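Local coordinates for transcriptional regulator, LacI family protein (Rhodococcus jostii, PDB 3K9C), which probably acts as a DNA-binding transcription factor that recognises cis-regulatory sequences, at residues T198-L201 with D202-R206; A226-P229 with H230-M233. One frame throughout, in Å; residues are numbered along the deposited sequence.

Overall arrangement
Contact 1 and contact 2 come in series along the chain, with their centres about 13 Å apart. Both lie in the part assigned to the periplasmic binding protein-like family. Contact 1 is a run of helix 194-206, the helix of a beta-alpha-beta unit between strands 188-191 and 216-218. Contact 2 is the turn that follows helix 224-227 and leads to strand 235-237. The two meet where M233 packs on the helix: L201 CD1 lies 3.6 Å from M233 CE. Both also reach the second subunit. D202 of contact 1 packs on H230 of the second subunit, and H230 of contact 2 packs on D202 of that subunit. The two regions therefore form part of the dimer interface.

Contact 1 of 2, residues T198-L201 with D202-R206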
ATOM      1  N   THR B 198     -10.721   0.870  -7.374  1.00 20.69           N
ATOM      2  CA  THR B 198     -10.614   2.151  -6.684  1.00 22.81           C
ATOM      3  C   THR B 198     -10.584   3.296  -7.697  1.00 22.24           C
ATOM      4  O   THR B 198     -11.194   4.343  -7.474  1.00 23.10           O
ATOM      5  CB  THR B 198      -9.350   2.221  -5.803  1.00 23.06           C
ATOM      6  OG1 THR B 198      -9.474   1.310  -4.704  1.00 24.87           O
ATOM      7  CG2 THR B 198      -9.167   3.638  -5.255  1.00 26.03           C
ATOM      8  N   GLY B 199      -9.891   3.088  -8.816  1.00 21.42           N
ATOM      9  CA  GLY B 199      -9.814   4.110  -9.848  1.00 21.22           C
ATOM     10  C   GLY B 199     -11.125   4.279 -10.592  1.00 22.20           C
ATOM     11  O   GLY B 199     -11.470   5.382 -11.046  1.00 22.23           O
ATOM     12  N   VAL B 200     -11.854   3.175 -10.732  1.00 20.74           N
ATOM     13  CA  VAL B 200     -13.135   3.175 -11.410  1.00 19.98           C
ATOM     14  C   VAL B 200     -14.111   4.016 -10.595  1.00 21.57           C
ATOM     15  O   VAL B 200     -14.823   4.851 -11.139  1.00 19.71           O
ATOM     16  CB  VAL B 200     -13.690   1.739 -11.542  1.00 20.67           C
ATOM     17  CG1 VAL B 200     -15.109   1.773 -12.091  1.00 19.32           C
ATOM     18  CG2 VAL B 200     -12.764   0.901 -12.442  1.00 20.52           C
ATOM     19  N   LEU B 201     -14.138   3.777  -9.285  1.00 22.98           N
ATOM     20  CA  LEU B 201     -15.020   4.513  -8.382  1.00 25.73           C
ATOM     21  C   LEU B 201     -14.635   5.988  -8.322  1.00 26.81           C
ATOM     22  O   LEU B 201     -15.510   6.851  -8.265  1.00 27.65           O
ATOM     23  CB  LEU B 201     -14.950   3.928  -6.969  1.00 23.92           C
ATOM     24  CG  LEU B 201     -15.503   2.518  -6.771  1.00 25.96           C
ATOM     25  CD1 LEU B 201     -15.131   2.015  -5.381  1.00 24.67           C
ATOM     26  CD2 LEU B 201     -17.011   2.528  -6.961  1.00 25.65           C
ATOM     27  N   ASP B 202     -13.329   6.265  -8.313  1.00 27.93           N
ATOM     28  CA  ASP B 202     -12.834   7.641  -8.263  1.00 30.78           C
ATOM     29  C   ASP B 202     -13.312   8.435  -9.468  1.00 31.33           C
ATOM     30  O   ASP B 202     -13.710   9.596  -9.341  1.00 31.94           O
ATOM     31  CB  ASP B 202     -11.306   7.698  -8.260  1.00 32.30           C
ATOM     32  CG  ASP B 202     -10.689   7.016  -7.068  1.00 37.46           C
ATOM     33  OD1 ASP B 202     -11.307   7.012  -5.980  1.00 39.63           O
ATOM     34  OD2 ASP B 202      -9.558   6.498  -7.225  1.00 42.97           O
ATOM     35  N   LEU B 203     -13.248   7.813 -10.638  1.00 30.57           N
ATOM     36  CA  LEU B 203     -13.673   8.467 -11.864  1.00 30.27           C
ATOM     37  C   LEU B 203     -15.179   8.660 -11.887  1.00 31.62           C
ATOM     38  O   LEU B 203     -15.669   9.744 -12.203  1.00 32.06           O
ATOM     39  CB  LEU B 203     -13.267   7.644 -13.090  1.00 30.28           C
ATOM     40  CG  LEU B 203     -13.762   8.284 -14.391  1.00 31.71           C
ATOM     41  CD1 LEU B 203     -12.891   9.488 -14.681  1.00 33.86           C
ATOM     42  CD2 LEU B 203     -13.710   7.304 -15.546  1.00 30.51           C
ATOM     43  N   LEU B 204     -15.911   7.598 -11.564  1.00 31.89           N
ATOM     44  CA  LEU B 204     -17.370   7.643 -11.568  1.00 32.48           C
ATOM     45  C   LEU B 204     -17.946   8.714 -10.649  1.00 32.32           C
ATOM     46  O   LEU B 204     -18.872   9.423 -11.029  1.00 31.62           O
ATOM     47  CB  LEU B 204     -17.945   6.276 -11.178  1.00 32.32           C
ATOM     48  CG  LEU B 204     -17.818   5.162 -12.220  1.00 32.53           C
ATOM     49  CD1 LEU B 204     -18.419   3.874 -11.676  1.00 32.34           C
ATOM     50  CD2 LEU B 204     -18.538   5.582 -13.493  1.00 32.70           C
ATOM     51  N   VAL B 205     -17.407   8.828  -9.441  1.00 32.36           N
ATOM     52  CA  VAL B 205     -17.913   9.821  -8.505  1.00 33.49           C
ATOM     53  C   VAL B 205     -17.546  11.229  -8.966  1.00 34.24           C
ATOM     54  O   VAL B 205     -18.322  12.159  -8.794  1.00 33.56           O
ATOM     55  CB  VAL B 205     -17.381   9.570  -7.068  1.00 32.11           C
ATOM     56  CG1 VAL B 205     -15.893   9.795  -7.006  1.00 31.80           C
ATOM     57  CG2 VAL B 205     -18.098  10.480  -6.085  1.00 33.93           C
ATOM     58  N   ARG B 206     -16.370  11.380  -9.569  1.00 35.97           N
ATOM     59  CA  ARG B 206     -15.920  12.683 -10.054  1.00 38.26           C
ATOM     60  C   ARG B 206     -16.645  13.059 -11.336  1.00 40.13           C
ATOM     61  O   ARG B 206     -16.612  14.213 -11.769  1.00 40.13           O
ATOM     62  CB  ARG B 206     -14.411  12.673 -10.310  1.00 37.69           C
ATOM     63  CG  ARG B 206     -13.567  12.650  -9.050  1.00 38.31           C
ATOM     64  CD  ARG B 206     -12.092  12.503  -9.388  1.00 40.48           C
ATOM     65  NE  ARG B 206     -11.240  12.649  -8.212  1.00 43.46           N
ATOM     66  CZ  ARG B 206     -11.259  11.842  -7.156  1.00 44.99           C
ATOM     67  NH1 ARG B 206     -12.093  10.807  -7.111  1.00 44.58           N
ATOM     68  NH2 ARG B 206     -10.438  12.071  -6.137  1.00 45.03           N
TER
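T198 and D202 meet one helical turn apart on helix 194-206, the crossover helix of the beta-alpha-beta unit between strands 188-191 and 216-218. The methyl CG2 of T198 lies 3.5 Å from D202 OD2, with the two side chains crossing at a slant. D202 CG is anti to its own carbonyl carbon (chi1 -61°), which turns the carboxylate back toward T198. Its exact place against T198 O is doubtful, because the two are modelled too close. The hydroxyl of T198 turns elsewhere and bonds to D194 O. An alanine here in place of D202 would probably leave the T198 methyl and H230 of the second subunit without the side chain they pack against. G199 adds backbone only: its O accepts L203 N at 3.0 Å. V200 O takes L204 N in a straighter bond, N-H...O 166°. The side chains of V200 and L204 run side by side, CG1 to CD1 3.9 Å, and both pack on M176 of helix 169-181 and on V217 of strand 216-218. L201 O accepts V205 N at 3.0 Å, and CG1 of V205 lies 3.2 Å from the same oxygen. The L201 side chain packs on V211 and V217. At the end of the helix D202 O takes two donors from R206, on opposite faces of its carbonyl plane: the backbone N at 3.2 Å, and NH1 at 3.0 Å, with the oxygen close to the guanidinium plane.

Contact 2 of 2, residues A226-P229 with H230-M233; sequences ARIP and HVQM
I228 CG2 and P229 C both approach the imidazole of H230 obliquely. CG2 of I228 lies 3.5 Å from H230 NE2 and almost as near to CD2. The two side chains extend together in one direction. H230 CG sits between the backbone N and the carbonyl carbon (chi1 61°), which keeps the ring beside I228. NE2 is buried by this packing and has no hydrogen-bond partner in the model. E169 and T170 of the second subunit pack on I228 and P229 respectively. The methylene CG of Q232 lies 3.5 Å from P229 O. Residues I228 to V231 form a type I beta turn, with P229 and H230 at its two central positions. I228 O accepts two backbone donors. V231 N comes from above the carbonyl plane at 2.8 Å, and Q232 N approaches nearly along the C=O axis at 3.0 Å. V231 also folds its CG2 back to I228 CB, 3.7 Å away. Outside the turn, M233 N meets a lone pair of A226 O at 3.0 Å. A226 CB and M233 CB pack at 3.9 Å. M233 is a selenomethionine, and its SE stays 4.1 Å from A226 CB. Its side chain also packs on D194 and A197 of helix 194-206, while its carbonyl O accepts R272 NH1.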
ATOM      1  N   ALA B 226     -10.948  -2.432  -0.165  1.00 29.39           N
ATOM      2  CA  ALA B 226     -12.372  -2.749  -0.227  1.00 30.71           C
ATOM      3  C   ALA B 226     -13.156  -2.602   1.073  1.00 31.83           C
ATOM      4  O   ALA B 226     -14.352  -2.280   1.051  1.00 30.91           O
ATOM      5  CB  ALA B 226     -12.549  -4.165  -0.767  1.00 30.23           C
ATOM      6  N   ARG B 227     -12.496  -2.832   2.203  1.00 32.66           N
ATOM      7  CA  ARG B 227     -13.184  -2.754   3.481  1.00 34.63           C
ATOM      8  C   ARG B 227     -13.219  -1.351   4.091  1.00 35.42           C
ATOM      9  O   ARG B 227     -13.949  -1.113   5.055  1.00 35.47           O
ATOM     10  CB  ARG B 227     -12.556  -3.740   4.467  1.00 36.71           C
ATOM     11  CG  ARG B 227     -11.265  -3.255   5.091  1.00 41.32           C
ATOM     12  CD  ARG B 227     -10.509  -4.387   5.776  1.00 43.51           C
ATOM     13  NE  ARG B 227      -9.963  -5.320   4.791  1.00 45.34           N
ATOM     14  CZ  ARG B 227      -8.964  -6.159   5.034  1.00 44.67           C
ATOM     15  NH1 ARG B 227      -8.404  -6.180   6.237  1.00 45.65           N
ATOM     16  NH2 ARG B 227      -8.516  -6.962   4.075  1.00 43.71           N
ATOM     17  N   ILE B 228     -12.441  -0.427   3.535  1.00 34.07           N
ATOM     18  CA  ILE B 228     -12.429   0.937   4.048  1.00 33.69           C
ATOM     19  C   ILE B 228     -13.872   1.395   4.199  1.00 33.53           C
ATOM     20  O   ILE B 228     -14.649   1.332   3.254  1.00 33.50           O
ATOM     21  CB  ILE B 228     -11.687   1.905   3.097  1.00 34.92           C
ATOM     22  CG1 ILE B 228     -10.205   1.525   3.030  1.00 34.48           C
ATOM     23  CG2 ILE B 228     -11.842   3.333   3.591  1.00 32.97           C
ATOM     24  CD1 ILE B 228      -9.408   2.311   2.006  1.00 37.28           C
ATOM     25  N   PRO B 229     -14.244   1.858   5.403  1.00 34.98           N
ATOM     26  CA  PRO B 229     -15.578   2.338   5.760  1.00 34.79           C
ATOM     27  C   PRO B 229     -16.349   3.174   4.743  1.00 35.99           C
ATOM     28  O   PRO B 229     -17.552   2.972   4.582  1.00 37.58           O
ATOM     29  CB  PRO B 229     -15.323   3.094   7.057  1.00 34.04           C
ATOM     30  CG  PRO B 229     -14.299   2.252   7.703  1.00 35.09           C
ATOM     31  CD  PRO B 229     -13.339   1.965   6.562  1.00 35.08           C
ATOM     32  N   HIS B 230     -15.691   4.113   4.067  1.00 34.88           N
ATOM     33  CA  HIS B 230     -16.415   4.935   3.098  1.00 35.23           C
ATOM     34  C   HIS B 230     -16.329   4.424   1.664  1.00 34.46           C
ATOM     35  O   HIS B 230     -16.919   5.007   0.756  1.00 34.43           O
ATOM     36  CB  HIS B 230     -15.952   6.399   3.174  1.00 37.59           C
ATOM     37  CG  HIS B 230     -14.501   6.596   2.878  1.00 38.20           C
ATOM     38  ND1 HIS B 230     -14.029   6.875   1.614  1.00 39.09           N
ATOM     39  CD2 HIS B 230     -13.410   6.526   3.680  1.00 38.68           C
ATOM     40  CE1 HIS B 230     -12.711   6.966   1.647  1.00 37.94           C
ATOM     41  NE2 HIS B 230     -12.312   6.758   2.889  1.00 40.45           N
ATOM     42  N   VAL B 231     -15.599   3.331   1.460  1.00 32.54           N
ATOM     43  CA  VAL B 231     -15.485   2.754   0.127  1.00 31.06           C
ATOM     44  C   VAL B 231     -16.527   1.644  -0.014  1.00 30.84           C
ATOM     45  O   VAL B 231     -17.324   1.654  -0.954  1.00 30.01           O
ATOM     46  CB  VAL B 231     -14.069   2.189  -0.124  1.00 30.89           C
ATOM     47  CG1 VAL B 231     -13.994   1.562  -1.503  1.00 29.00           C
ATOM     48  CG2 VAL B 231     -13.043   3.305  -0.005  1.00 31.11           C
ATOM     49  N   GLN B 232     -16.526   0.713   0.943  1.00 29.55           N
ATOM     50  CA  GLN B 232     -17.466  -0.415   0.981  1.00 28.47           C
ATOM     51  C   GLN B 232     -17.640  -1.083  -0.386  1.00 26.21           C
ATOM     52  O   GLN B 232     -18.742  -1.166  -0.925  1.00 25.38           O
ATOM     53  CB  GLN B 232     -18.826   0.044   1.526  1.00 31.73           C
ATOM     54  CG  GLN B 232     -18.966   1.556   1.712  1.00 37.30           C
ATOM     55  CD  GLN B 232     -20.368   1.974   2.137  1.00 40.94           C
ATOM     56  OE1 GLN B 232     -20.876   1.544   3.180  1.00 43.17           O
ATOM     57  NE2 GLN B 232     -21.000   2.815   1.325  1.00 40.47           N
HETATM   58  N   MSE B 233     -16.533  -1.594  -0.911  1.00 23.73           N
HETATM   59  CA  MSE B 233     -16.494  -2.233  -2.217  1.00 22.51           C
HETATM   60  C   MSE B 233     -16.879  -3.714  -2.268  1.00 21.39           C
HETATM   61  O   MSE B 233     -16.333  -4.544  -1.533  1.00 18.92           O
HETATM   62  CB  MSE B 233     -15.087  -2.055  -2.780  1.00 25.56           C
HETATM   63  CG  MSE B 233     -14.901  -2.419  -4.227  1.00 30.83           C
HETATM   64 SE   MSE B 233     -12.994  -2.435  -4.492  1.00 42.39          SE
HETATM   65  CE  MSE B 233     -12.747  -0.521  -4.612  1.00 34.24           C
TER